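Long-range contacts in putative type VI secretion protein (Escherichia coli, PDB 4HH5), which probably binds and hydrolyses ATP as a ClpA/ClpB-family ATPase linked to type VI secretion, the chain here being its N-terminal, mainly helical domain: residues A20-G25 / L45-Q50; E52-V57 / I113-L118; P40-L45 / L74-N79. One frame throughout, in Å; residues are numbered along the deposited sequence.

Contact 1: A20-G25 / L45-Q50; sequences ARALEG and LKLLEQ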
ATOM      1  N   ALA A  20      -1.757   7.390  -4.291  1.00 15.68           N
ATOM      2  CA  ALA A  20      -2.025   7.434  -5.730  1.00 16.57           C
ATOM      3  C   ALA A  20      -0.719   7.561  -6.519  1.00 21.09           C
ATOM      4  O   ALA A  20      -0.520   6.816  -7.479  1.00 20.77           O
ATOM      5  CB  ALA A  20      -2.973   8.574  -6.075  1.00 17.79           C
ATOM      6  N   ARG A  21       0.174   8.487  -6.099  1.00 18.45           N
ATOM      7  CA  ARG A  21       1.500   8.717  -6.695  1.00 18.12           C
ATOM      8  C   ARG A  21       2.320   7.410  -6.664  1.00 20.48           C
ATOM      9  O   ARG A  21       2.945   7.058  -7.666  1.00 19.11           O
ATOM     10  CB  ARG A  21       2.240   9.818  -5.905  1.00 19.74           C
ATOM     11  CG  ARG A  21       3.467  10.407  -6.574  1.00 31.39           C
ATOM     12  CD  ARG A  21       3.887  11.686  -5.851  1.00 42.68           C
ATOM     13  NE  ARG A  21       4.888  11.438  -4.809  1.00 51.23           N
ATOM     14  CZ  ARG A  21       4.776  11.805  -3.535  1.00 62.37           C
ATOM     15  NH1 ARG A  21       3.688  12.443  -3.111  1.00 45.44           N
ATOM     16  NH2 ARG A  21       5.749  11.541  -2.674  1.00 48.08           N
ATOM     17  N   ALA A  22       2.297   6.691  -5.520  1.00 16.79           N
ATOM     18  CA  ALA A  22       2.999   5.413  -5.362  1.00 16.25           C
ATOM     19  C   ALA A  22       2.396   4.331  -6.255  1.00 18.78           C
ATOM     20  O   ALA A  22       3.139   3.507  -6.793  1.00 16.85           O
ATOM     21  CB  ALA A  22       2.980   4.969  -3.905  1.00 16.73           C
ATOM     22  N   LEU A  23       1.059   4.332  -6.428  1.00 16.81           N
ATOM     23  CA  LEU A  23       0.406   3.337  -7.294  1.00 17.66           C
ATOM     24  C   LEU A  23       0.782   3.579  -8.764  1.00 22.11           C
ATOM     25  O   LEU A  23       1.030   2.621  -9.492  1.00 20.33           O
ATOM     26  CB  LEU A  23      -1.123   3.278  -7.082  1.00 17.86           C
ATOM     27  CG  LEU A  23      -1.894   2.158  -7.814  1.00 22.50           C
ATOM     28  CD1 LEU A  23      -1.349   0.759  -7.473  1.00 23.25           C
ATOM     29  CD2 LEU A  23      -3.358   2.209  -7.468  1.00 24.06           C
ATOM     30  N   GLU A  24       0.896   4.857  -9.165  1.00 21.58           N
ATOM     31  CA  GLU A  24       1.340   5.252 -10.511  1.00 22.29           C
ATOM     32  C   GLU A  24       2.799   4.823 -10.702  1.00 24.53           C
ATOM     33  O   GLU A  24       3.138   4.300 -11.757  1.00 23.34           O
ATOM     34  CB  GLU A  24       1.208   6.769 -10.723  1.00 23.99           C
ATOM     35  CG  GLU A  24      -0.223   7.257 -10.702  1.00 36.35           C
ATOM     36  N   GLY A  25       3.628   5.025  -9.670  1.00 20.43           N
ATOM     37  CA  GLY A  25       5.030   4.604  -9.664  1.00 19.91           C
ATOM     38  C   GLY A  25       5.174   3.096  -9.825  1.00 22.93           C
ATOM     39  O   GLY A  25       6.029   2.629 -10.586  1.00 21.22           O
ATOM     40  N   LEU A  45       6.835  -1.141  -2.312  1.00 17.15           N
ATOM     41  CA  LEU A  45       8.173  -0.710  -2.709  1.00 17.87           C
ATOM     42  C   LEU A  45       8.146   0.800  -2.988  1.00 19.72           C
ATOM     43  O   LEU A  45       8.973   1.532  -2.456  1.00 19.11           O
ATOM     44  CB  LEU A  45       8.613  -1.491  -3.961  1.00 18.93           C
ATOM     45  CG  LEU A  45      10.038  -1.267  -4.478  1.00 25.42           C
ATOM     46  CD1 LEU A  45      10.624  -2.545  -4.970  1.00 26.58           C
ATOM     47  CD2 LEU A  45      10.059  -0.274  -5.635  1.00 29.45           C
ATOM     48  N   LYS A  46       7.182   1.255  -3.809  1.00 16.32           N
ATOM     49  CA  LYS A  46       7.041   2.659  -4.179  1.00 16.47           C
ATOM     50  C   LYS A  46       6.586   3.534  -3.037  1.00 19.54           C
ATOM     51  O   LYS A  46       7.035   4.678  -2.958  1.00 19.01           O
ATOM     52  CB  LYS A  46       6.179   2.836  -5.428  1.00 19.73           C
ATOM     53  CG  LYS A  46       6.898   2.383  -6.700  1.00 24.50           C
ATOM     54  CD  LYS A  46       7.931   3.416  -7.156  1.00 29.78           C
ATOM     55  CE  LYS A  46       8.924   2.839  -8.130  1.00 40.87           C
ATOM     56  NZ  LYS A  46       9.992   3.815  -8.455  1.00 48.72           N
ATOM     57  N   LEU A  47       5.765   2.991  -2.114  1.00 15.78           N
ATOM     58  CA  LEU A  47       5.365   3.741  -0.923  1.00 16.18           C
ATOM     59  C   LEU A  47       6.604   4.025  -0.054  1.00 21.84           C
ATOM     60  O   LEU A  47       6.844   5.175   0.322  1.00 21.01           O
ATOM     61  CB  LEU A  47       4.290   2.998  -0.113  1.00 15.92           C
ATOM     62  CG  LEU A  47       2.855   3.031  -0.673  1.00 19.51           C
ATOM     63  CD1 LEU A  47       2.013   1.907  -0.052  1.00 19.63           C
ATOM     64  CD2 LEU A  47       2.178   4.382  -0.398  1.00 17.55           C
ATOM     65  N   LEU A  48       7.415   2.983   0.213  1.00 19.64           N
ATOM     66  CA  LEU A  48       8.647   3.101   0.999  1.00 20.27           C
ATOM     67  C   LEU A  48       9.682   3.957   0.283  1.00 24.90           C
ATOM     68  O   LEU A  48      10.448   4.654   0.943  1.00 24.69           O
ATOM     69  CB  LEU A  48       9.233   1.720   1.357  1.00 20.60           C
ATOM     70  CG  LEU A  48       8.374   0.805   2.242  1.00 25.86           C
ATOM     71  CD1 LEU A  48       9.030  -0.538   2.397  1.00 27.02           C
ATOM     72  CD2 LEU A  48       8.106   1.420   3.629  1.00 28.15           C
ATOM     73  N   GLU A  49       9.677   3.947  -1.069  1.00 21.65           N
ATOM     74  CA  GLU A  49      10.579   4.782  -1.857  1.00 21.00           C
ATOM     75  C   GLU A  49      10.295   6.278  -1.661  1.00 23.77           C
ATOM     76  O   GLU A  49      11.226   7.090  -1.653  1.00 22.60           O
ATOM     77  CB  GLU A  49      10.534   4.408  -3.331  1.00 21.94           C
ATOM     78  CG  GLU A  49      11.682   5.027  -4.093  1.00 29.32           C
ATOM     79  CD  GLU A  49      11.987   4.389  -5.427  1.00 38.06           C
ATOM     80  OE1 GLU A  49      11.270   3.441  -5.816  1.00 37.89           O
ATOM     81  OE2 GLU A  49      12.975   4.816  -6.062  1.00 26.01           O
ATOM     82  N   GLN A  50       9.015   6.636  -1.488  1.00 19.42           N
ATOM     83  CA  GLN A  50       8.616   8.023  -1.222  1.00 19.25           C
ATOM     84  C   GLN A  50       9.087   8.384   0.194  1.00 23.96           C
ATOM     85  O   GLN A  50       9.518   9.507   0.427  1.00 25.15           O
ATOM     86  CB  GLN A  50       7.101   8.209  -1.423  1.00 19.98           C
ATOM     87  CG  GLN A  50       6.705   8.043  -2.889  1.00 22.18           C
ATOM     88  CD  GLN A  50       5.236   8.167  -3.223  1.00 30.02           C
ATOM     89  OE1 GLN A  50       4.870   8.139  -4.395  1.00 26.64           O
ATOM     90  NE2 GLN A  50       4.358   8.310  -2.234  1.00 17.01           N
TER

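Contact 2: E52-V57 / I113-L118; sequences EGDLTV and IRSVHL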
ATOM      1  N   GLU A  52       8.050   9.048   3.360  1.00 20.00           N
ATOM      2  CA  GLU A  52       7.633  10.116   4.269  1.00 19.43           C
ATOM      3  C   GLU A  52       6.194   9.889   4.764  1.00 22.02           C
ATOM      4  O   GLU A  52       5.655  10.731   5.475  1.00 22.32           O
ATOM      5  CB  GLU A  52       7.780  11.518   3.615  1.00 21.31           C
ATOM      6  CG  GLU A  52       9.203  11.999   3.339  1.00 35.06           C
ATOM      7  CD  GLU A  52      10.212  12.030   4.476  1.00 58.29           C
ATOM      8  OE1 GLU A  52      11.427  12.007   4.168  1.00 46.66           O
ATOM      9  OE2 GLU A  52       9.806  12.066   5.660  1.00 57.88           O
ATOM     10  N   GLY A  53       5.602   8.749   4.407  1.00 16.78           N
ATOM     11  CA  GLY A  53       4.227   8.413   4.764  1.00 16.52           C
ATOM     12  C   GLY A  53       4.041   7.652   6.057  1.00 18.58           C
ATOM     13  O   GLY A  53       4.972   7.543   6.866  1.00 16.88           O
ATOM     14  N   ASP A  54       2.817   7.111   6.254  1.00 14.63           N
ATOM     15  CA  ASP A  54       2.470   6.378   7.469  1.00 14.16           C
ATOM     16  C   ASP A  54       3.391   5.204   7.761  1.00 17.84           C
ATOM     17  O   ASP A  54       3.778   5.034   8.911  1.00 16.55           O
ATOM     18  CB  ASP A  54       0.982   5.963   7.501  1.00 15.34           C
ATOM     19  CG  ASP A  54      -0.022   7.096   7.299  1.00 19.84           C
ATOM     20  OD1 ASP A  54       0.319   8.258   7.601  1.00 20.21           O
ATOM     21  OD2 ASP A  54      -1.168   6.809   6.923  1.00 18.60           O
ATOM     22  N   LEU A  55       3.773   4.425   6.728  1.00 15.92           N
ATOM     23  CA  LEU A  55       4.657   3.261   6.871  1.00 16.76           C
ATOM     24  C   LEU A  55       6.014   3.623   7.465  1.00 18.89           C
ATOM     25  O   LEU A  55       6.480   2.936   8.381  1.00 18.23           O
ATOM     26  CB  LEU A  55       4.863   2.550   5.522  1.00 17.80           C
ATOM     27  CG  LEU A  55       3.704   1.743   4.951  1.00 24.83           C
ATOM     28  CD1 LEU A  55       4.070   1.218   3.569  1.00 25.07           C
ATOM     29  CD2 LEU A  55       3.349   0.547   5.847  1.00 30.43           C
ATOM     30  N   THR A  56       6.650   4.686   6.928  1.00 14.82           N
ATOM     31  CA  THR A  56       7.956   5.187   7.384  1.00 14.84           C
ATOM     32  C   THR A  56       7.886   5.675   8.832  1.00 17.00           C
ATOM     33  O   THR A  56       8.788   5.369   9.616  1.00 16.14           O
ATOM     34  CB  THR A  56       8.490   6.268   6.419  1.00 25.16           C
ATOM     35  OG1 THR A  56       8.649   5.670   5.132  1.00 26.00           O
ATOM     36  CG2 THR A  56       9.820   6.881   6.883  1.00 23.84           C
ATOM     37  N   VAL A  57       6.821   6.407   9.185  1.00 13.72           N
ATOM     38  CA  VAL A  57       6.592   6.918  10.553  1.00 13.61           C
ATOM     39  C   VAL A  57       6.512   5.742  11.555  1.00 17.51           C
ATOM     40  O   VAL A  57       7.142   5.785  12.618  1.00 17.01           O
ATOM     41  CB  VAL A  57       5.347   7.850  10.609  1.00 17.85           C
ATOM     42  CG1 VAL A  57       4.933   8.168  12.050  1.00 17.55           C
ATOM     43  CG2 VAL A  57       5.605   9.141   9.828  1.00 17.75           C
ATOM     44  N   ILE A 113      -8.276   7.125   1.377  1.00 21.79           N
ATOM     45  CA  ILE A 113      -7.437   5.993   1.749  1.00 20.53           C
ATOM     46  C   ILE A 113      -5.993   6.451   1.900  1.00 23.52           C
ATOM     47  O   ILE A 113      -5.429   7.032   0.968  1.00 23.15           O
ATOM     48  CB  ILE A 113      -7.553   4.819   0.737  1.00 23.22           C
ATOM     49  CG1 ILE A 113      -9.028   4.456   0.435  1.00 23.59           C
ATOM     50  CG2 ILE A 113      -6.761   3.589   1.212  1.00 22.85           C
ATOM     51  CD1 ILE A 113      -9.197   3.539  -0.806  1.00 25.51           C
ATOM     52  N   ARG A 114      -5.383   6.143   3.057  1.00 18.65           N
ATOM     53  CA  ARG A 114      -3.975   6.445   3.312  1.00 18.00           C
ATOM     54  C   ARG A 114      -3.215   5.144   3.520  1.00 19.81           C
ATOM     55  O   ARG A 114      -3.859   4.095   3.643  1.00 17.41           O
ATOM     56  CB  ARG A 114      -3.786   7.467   4.444  1.00 19.04           C
ATOM     57  CG  ARG A 114      -4.387   7.110   5.774  1.00 30.71           C
ATOM     58  CD  ARG A 114      -4.472   8.333   6.658  1.00 28.89           C
ATOM     59  NE  ARG A 114      -3.159   8.740   7.166  1.00 27.39           N
ATOM     60  CZ  ARG A 114      -2.972   9.748   8.009  1.00 39.48           C
ATOM     61  NH1 ARG A 114      -4.006  10.462   8.440  1.00 24.48           N
ATOM     62  NH2 ARG A 114      -1.748  10.046   8.434  1.00 20.75           N
ATOM     63  N   SER A 115      -1.863   5.179   3.541  1.00 15.91           N
ATOM     64  CA  SER A 115      -1.098   3.931   3.685  1.00 15.42           C
ATOM     65  C   SER A 115      -1.371   3.142   4.956  1.00 18.69           C
ATOM     66  O   SER A 115      -1.314   1.917   4.917  1.00 18.95           O
ATOM     67  CB  SER A 115       0.395   4.128   3.434  1.00 18.07           C
ATOM     68  OG  SER A 115       0.986   4.950   4.422  1.00 22.53           O
ATOM     69  N   VAL A 116      -1.749   3.819   6.057  1.00 14.97           N
ATOM     70  CA  VAL A 116      -2.098   3.119   7.304  1.00 14.17           C
ATOM     71  C   VAL A 116      -3.328   2.216   7.110  1.00 16.15           C
ATOM     72  O   VAL A 116      -3.419   1.191   7.772  1.00 15.03           O
ATOM     73  CB  VAL A 116      -2.222   4.058   8.541  1.00 17.38           C
ATOM     74  CG1 VAL A 116      -3.501   4.895   8.492  1.00 16.96           C
ATOM     75  CG2 VAL A 116      -2.141   3.264   9.845  1.00 17.18           C
ATOM     76  N   HIS A 117      -4.255   2.589   6.190  1.00 13.27           N
ATOM     77  CA  HIS A 117      -5.451   1.784   5.887  1.00 13.10           C
ATOM     78  C   HIS A 117      -5.065   0.563   5.076  1.00 17.71           C
ATOM     79  O   HIS A 117      -5.644  -0.503   5.273  1.00 17.56           O
ATOM     80  CB  HIS A 117      -6.537   2.605   5.166  1.00 13.14           C
ATOM     81  CG  HIS A 117      -6.981   3.808   5.941  1.00 16.44           C
ATOM     82  ND1 HIS A 117      -7.148   5.034   5.329  1.00 18.21           N
ATOM     83  CD2 HIS A 117      -7.281   3.929   7.257  1.00 17.80           C
ATOM     84  CE1 HIS A 117      -7.544   5.861   6.285  1.00 17.68           C
ATOM     85  NE2 HIS A 117      -7.620   5.242   7.466  1.00 17.58           N
ATOM     86  N   LEU A 118      -4.064   0.707   4.189  1.00 15.11           N
ATOM     87  CA  LEU A 118      -3.523  -0.414   3.415  1.00 16.56           C
ATOM     88  C   LEU A 118      -2.833  -1.353   4.405  1.00 20.72           C
ATOM     89  O   LEU A 118      -2.942  -2.567   4.270  1.00 19.73           O
ATOM     90  CB  LEU A 118      -2.500   0.067   2.364  1.00 17.37           C
ATOM     91  CG  LEU A 118      -2.988   1.103   1.325  1.00 22.90           C
ATOM     92  CD1 LEU A 118      -1.819   1.632   0.490  1.00 23.57           C
ATOM     93  CD2 LEU A 118      -4.029   0.508   0.395  1.00 24.87           C
TER

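Contact 3: P40-L45 / L74-N79; sequences PEHWLL and LGWLDN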
ATOM      1  N   PRO A  40       0.627  -5.862  -4.611  1.00 22.05           N
ATOM      2  CA  PRO A  40       0.829  -5.014  -3.420  1.00 21.02           C
ATOM      3  C   PRO A  40       2.307  -4.816  -3.110  1.00 23.75           C
ATOM      4  O   PRO A  40       2.654  -3.778  -2.575  1.00 22.79           O
ATOM      5  CB  PRO A  40       0.121  -5.786  -2.297  1.00 22.65           C
ATOM      6  CG  PRO A  40      -0.814  -6.714  -2.988  1.00 27.38           C
ATOM      7  CD  PRO A  40      -0.125  -7.087  -4.263  1.00 23.29           C
ATOM      8  N   GLU A  41       3.182  -5.785  -3.485  1.00 21.63           N
ATOM      9  CA  GLU A  41       4.630  -5.664  -3.282  1.00 21.08           C
ATOM     10  C   GLU A  41       5.190  -4.507  -4.112  1.00 22.82           C
ATOM     11  O   GLU A  41       6.020  -3.754  -3.593  1.00 21.31           O
ATOM     12  CB  GLU A  41       5.375  -6.973  -3.597  1.00 22.70           C
ATOM     13  CG  GLU A  41       5.126  -8.095  -2.601  1.00 26.27           C
ATOM     14  CD  GLU A  41       3.897  -8.954  -2.835  1.00 36.19           C
ATOM     15  OE1 GLU A  41       3.050  -8.606  -3.690  1.00 25.16           O
ATOM     16  OE2 GLU A  41       3.791  -9.998  -2.157  1.00 29.88           O
ATOM     17  N   HIS A  42       4.720  -4.347  -5.386  1.00 19.03           N
ATOM     18  CA  HIS A  42       5.139  -3.238  -6.265  1.00 18.98           C
ATOM     19  C   HIS A  42       4.742  -1.902  -5.617  1.00 20.06           C
ATOM     20  O   HIS A  42       5.535  -0.954  -5.610  1.00 18.70           O
ATOM     21  CB  HIS A  42       4.486  -3.328  -7.654  1.00 20.28           C
ATOM     22  CG  HIS A  42       5.044  -4.398  -8.547  1.00 24.30           C
ATOM     23  ND1 HIS A  42       4.316  -5.536  -8.850  1.00 26.42           N
ATOM     24  CD2 HIS A  42       6.218  -4.438  -9.218  1.00 26.30           C
ATOM     25  CE1 HIS A  42       5.081  -6.248  -9.665  1.00 25.90           C
ATOM     26  NE2 HIS A  42       6.230  -5.627  -9.924  1.00 26.03           N
ATOM     27  N   TRP A  43       3.517  -1.847  -5.068  1.00 16.20           N
ATOM     28  CA  TRP A  43       2.971  -0.674  -4.394  1.00 16.20           C
ATOM     29  C   TRP A  43       3.752  -0.340  -3.125  1.00 18.79           C
ATOM     30  O   TRP A  43       4.124   0.815  -2.942  1.00 18.10           O
ATOM     31  CB  TRP A  43       1.493  -0.889  -4.074  1.00 15.66           C
ATOM     32  CG  TRP A  43       0.690   0.369  -3.892  1.00 16.71           C
ATOM     33  CD1 TRP A  43       1.119   1.660  -4.036  1.00 19.16           C
ATOM     34  CD2 TRP A  43      -0.699   0.444  -3.552  1.00 16.88           C
ATOM     35  NE1 TRP A  43       0.082   2.531  -3.795  1.00 18.74           N
ATOM     36  CE2 TRP A  43      -1.051   1.809  -3.512  1.00 20.31           C
ATOM     37  CE3 TRP A  43      -1.692  -0.518  -3.303  1.00 18.74           C
ATOM     38  CZ2 TRP A  43      -2.353   2.237  -3.245  1.00 20.08           C
ATOM     39  CZ3 TRP A  43      -2.985  -0.093  -3.045  1.00 20.51           C
ATOM     40  CH2 TRP A  43      -3.303   1.271  -3.019  1.00 20.96           C
ATOM     41  N   LEU A  44       4.013  -1.340  -2.255  1.00 16.11           N
ATOM     42  CA  LEU A  44       4.762  -1.135  -0.999  1.00 16.19           C
ATOM     43  C   LEU A  44       6.174  -0.621  -1.261  1.00 19.43           C
ATOM     44  O   LEU A  44       6.636   0.269  -0.548  1.00 17.99           O
ATOM     45  CB  LEU A  44       4.796  -2.407  -0.122  1.00 16.69           C
ATOM     46  CG  LEU A  44       3.460  -2.826   0.517  1.00 22.00           C
ATOM     47  CD1 LEU A  44       3.489  -4.286   0.921  1.00 22.62           C
ATOM     48  CD2 LEU A  44       3.099  -1.954   1.718  1.00 23.29           C
ATOM     49  N   LEU A  45       6.835  -1.141  -2.312  1.00 17.15           N
ATOM     50  CA  LEU A  45       8.173  -0.710  -2.709  1.00 17.87           C
ATOM     51  C   LEU A  45       8.146   0.800  -2.988  1.00 19.72           C
ATOM     52  O   LEU A  45       8.973   1.532  -2.456  1.00 19.11           O
ATOM     53  CB  LEU A  45       8.613  -1.491  -3.961  1.00 18.93           C
ATOM     54  CG  LEU A  45      10.038  -1.267  -4.478  1.00 25.42           C
ATOM     55  CD1 LEU A  45      10.624  -2.545  -4.970  1.00 26.58           C
ATOM     56  CD2 LEU A  45      10.059  -0.274  -5.635  1.00 29.45           C
ATOM     57  N   LEU A  74      13.139  -5.937  -3.067  1.00 26.14           N
ATOM     58  CA  LEU A  74      14.012  -5.988  -4.249  1.00 27.07           C
ATOM     59  C   LEU A  74      14.186  -7.426  -4.716  1.00 30.44           C
ATOM     60  O   LEU A  74      14.168  -7.679  -5.923  1.00 29.60           O
ATOM     61  CB  LEU A  74      15.402  -5.418  -3.955  1.00 27.83           C
ATOM     62  CG  LEU A  74      15.595  -3.917  -3.958  1.00 33.41           C
ATOM     63  CD1 LEU A  74      17.060  -3.603  -3.850  1.00 33.98           C
ATOM     64  CD2 LEU A  74      15.047  -3.277  -5.225  1.00 35.77           C
ATOM     65  N   GLY A  75      14.380  -8.331  -3.753  1.00 27.34           N
ATOM     66  CA  GLY A  75      14.542  -9.763  -3.978  1.00 27.57           C
ATOM     67  C   GLY A  75      13.299 -10.346  -4.611  1.00 31.88           C
ATOM     68  O   GLY A  75      13.389 -11.094  -5.587  1.00 31.07           O
ATOM     69  N   TRP A  76      12.127  -9.963  -4.077  1.00 28.32           N
ATOM     70  CA  TRP A  76      10.824 -10.365  -4.584  1.00 28.60           C
ATOM     71  C   TRP A  76      10.649  -9.838  -6.015  1.00 33.85           C
ATOM     72  O   TRP A  76      10.184 -10.583  -6.874  1.00 34.33           O
ATOM     73  CB  TRP A  76       9.696  -9.851  -3.665  1.00 27.56           C
ATOM     74  CG  TRP A  76       8.324 -10.207  -4.153  1.00 28.41           C
ATOM     75  CD1 TRP A  76       7.579 -11.289  -3.789  1.00 31.48           C
ATOM     76  CD2 TRP A  76       7.554  -9.500  -5.135  1.00 28.73           C
ATOM     77  NE1 TRP A  76       6.385 -11.289  -4.467  1.00 31.12           N
ATOM     78  CE2 TRP A  76       6.352 -10.213  -5.316  1.00 32.61           C
ATOM     79  CE3 TRP A  76       7.774  -8.334  -5.899  1.00 30.21           C
ATOM     80  CZ2 TRP A  76       5.363  -9.793  -6.211  1.00 32.30           C
ATOM     81  CZ3 TRP A  76       6.810  -7.937  -6.807  1.00 31.64           C
ATOM     82  CH2 TRP A  76       5.616  -8.657  -6.950  1.00 32.49           C
ATOM     83  N   LEU A  77      11.029  -8.568  -6.265  1.00 30.68           N
ATOM     84  CA  LEU A  77      10.940  -7.901  -7.569  1.00 30.99           C
ATOM     85  C   LEU A  77      11.763  -8.635  -8.642  1.00 37.21           C
ATOM     86  O   LEU A  77      11.258  -8.899  -9.738  1.00 37.22           O
ATOM     87  CB  LEU A  77      11.403  -6.436  -7.433  1.00 30.97           C
ATOM     88  CG  LEU A  77      11.176  -5.506  -8.626  1.00 36.06           C
ATOM     89  CD1 LEU A  77       9.710  -5.100  -8.742  1.00 35.73           C
ATOM     90  CD2 LEU A  77      12.053  -4.264  -8.520  1.00 37.98           C
ATOM     91  N   ASP A  78      13.009  -8.995  -8.306  1.00 34.98           N
ATOM     92  CA  ASP A  78      13.931  -9.674  -9.212  1.00 35.52           C
ATOM     93  C   ASP A  78      13.600 -11.152  -9.446  1.00 40.03           C
ATOM     94  O   ASP A  78      14.043 -11.715 -10.449  1.00 39.85           O
ATOM     95  CB  ASP A  78      15.387  -9.462  -8.763  1.00 37.59           C
ATOM     96  CG  ASP A  78      15.810  -8.001  -8.668  1.00 51.31           C
ATOM     97  OD1 ASP A  78      15.321  -7.181  -9.484  1.00 52.89           O
ATOM     98  OD2 ASP A  78      16.627  -7.676  -7.776  1.00 58.08           O
ATOM     99  N   ASN A  79      12.803 -11.769  -8.547  1.00 36.45           N
ATOM    100  CA  ASN A  79      12.385 -13.170  -8.653  1.00 36.63           C
ATOM    101  C   ASN A  79      11.038 -13.339  -9.357  1.00 40.32           C
ATOM    102  O   ASN A  79      10.596 -14.467  -9.567  1.00 39.51           O
ATOM    103  CB  ASN A  79      12.381 -13.860  -7.278  1.00 38.30           C
ATOM    104  CG  ASN A  79      13.735 -14.007  -6.620  1.00 65.28           C
ATOM    105  OD1 ASN A  79      14.779 -13.625  -7.164  1.00 59.86           O
ATOM    106  ND2 ASN A  79      13.737 -14.533  -5.402  1.00 59.32           N
TER

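Contact 1: A20-G25 / L45-Q50
The helical segments 20-25 and 45-50 cross with their N-to-C directions 123° apart and their axes 8.4 Å from each other, so close that the CA atoms of Ala22 and Lys46 are separated by 5.0 Å. The small residues Ala22 and Gly25 are consistent with so close an approach. The methyl of Ala22 points across the interface, where its CB meets Leu47 CD2 at 3.6 Å, while Lys46 CB rests 3.4 Å from the backbone oxygen Ala22 O. From there the lysine chain bends at its second torsion (chi2 -77°), laying CG 3.6 Å from the carbonyl carbon Gly25 C; the glycine, lacking a side chain, lets the methylenes run directly along its backbone. Past Gly25 the lysine turns back to its own helix, where Lys46 NZ forms a salt bridge with Glu49 OE1 (3.0 Å). The other flank is polar. Gln50, extended beyond CG, lays its amide over one face of the Arg21 guanidinium, the two planes tilted by only 22°. Although Gln50 OE1 comes within 3.3 Å of Arg21 NE, the angle is too poor for a hydrogen bond, and the pair is a stack; Gln50 NE2 is held instead by the backbone oxygen of Tyr18. Close crossing over alanine and glycine, with the longer chains of Lys46, Gln50 and Arg21 laid along it, is a compact form of helix-helix packing, used here within the helical Clp N-terminal domain.

Contact 2: E52-V57 / I113-L118
Two helix starts face each other where segment 52-57 meets 113-118, with Gly53 and Arg114 at the N-cap positions and the CA atoms of Asp54 and Val116 5.6 Å apart. The tight part centres on the Asp54 carboxylate. Arg114 grips it side-on, one nitrogen to each oxygen: NH2 reaches Asp54 OD1 at 2.9 Å along a nearly straight line (170°), and NE reaches OD2 of the same aspartate at 2.8 Å. Both oxygens use their syn lone pairs, and a bend at chi3 (-73°) turns the guanidinium edge to meet them. The anti lone pair of Asp54 OD2 takes a third bond, from Val116 N at 3.2 Å, an amide in the first turn of its helix; this may further stabilise the negative charge. Ser156 adds a hydrogen bond to Asp54 OD1, so each carboxylate oxygen serves two partners. On the Leu55 side the fit is looser, Leu55 CG lying 4.2 Å from Ser115 OG, although the same hydroxyl, which bonds to Glu158, is 3.2 Å from Asp54 CB. Arg114, the partly exposed member among otherwise buried touching residues, directs NH1 to a second salt bridge with Asp153. Around the ion pair, Val116 packs on Leu152 of helix 149-155 and Leu55 on Leu44 and Leu48 of helix 40-50, so the joined starts of helices 54-61 and 115-124 also touch these two helices.

Contact 3: P40-L45 / L74-N79
An aromatic helix-helix interface of the Clp N-terminal domain joins the start of helix 40-50 to the end of helix 66-78, their segments running at 136° with axes 10.3 Å apart. That wider spacing is filled by the indole of Trp76, which extends across the gap with CG anti to its backbone N. Glu41 covers one face of it. Its CB sits 3.5 Å from the centroid of the six-membered ring of Trp76, only 6° off the normal, a well-centred CH-pi contact; the chain then bends at chi2 and lays the carboxylate almost parallel to the indole, with Glu41 OE1 3.6 Å from Trp76 CZ2. His42 meets the rim of the same six-membered ring. The pair is T-shaped, the edge of Trp76 directed at the face of His42, with the centroids of the His42 ring and the Trp76 six-membered ring 5.1 Å apart and the planes at 83°. Leu77 CD1 touches His42 CD2 at 3.6 Å, and more loosely Leu77 CD2 lies 4.2 Å from Leu45 CD1, with Leu74 at the margin. The polar ends of the Glu41 and His42 side chains are bound elsewhere: Glu41 OE2 accepts from the backbone N of Arg130, and His42 ND1 from that of Thr39. Because ND1 acts as an acceptor, the imidazole is probably neutral, with its proton on NE2. Across the interface itself the chemistry is therefore that of dispersion and weak ring electrostatics, and the buried Glu41 carboxylate finds polar partners in Arg130 N and, weakly, in Thr39 OG1.

Overall arrangement
Helix 40-50 is common to contacts 1 and 3, whose centres lie about 11 Å apart: Leu45 lies in a segment of each, though it touches across contact 3 alone, and Trp43, from within 40-45, packs against the backbone at Ala22. Contact 2 has its centre about 11 Å from that of contact 1 and about 17 Å from that of contact 3. It is tied to contact 1 through Leu47 CD1 and Leu118 CD1, 3.9 Å apart, and to contact 3 through Trp43 CH2 and Leu118 CD2, 3.6 Å apart. One helix thus serves a close alanine crossing, an aromatic interface and the flank of the largely buried salt bridge of contact 2, illustrating how a small helical domain is organised around a central helix.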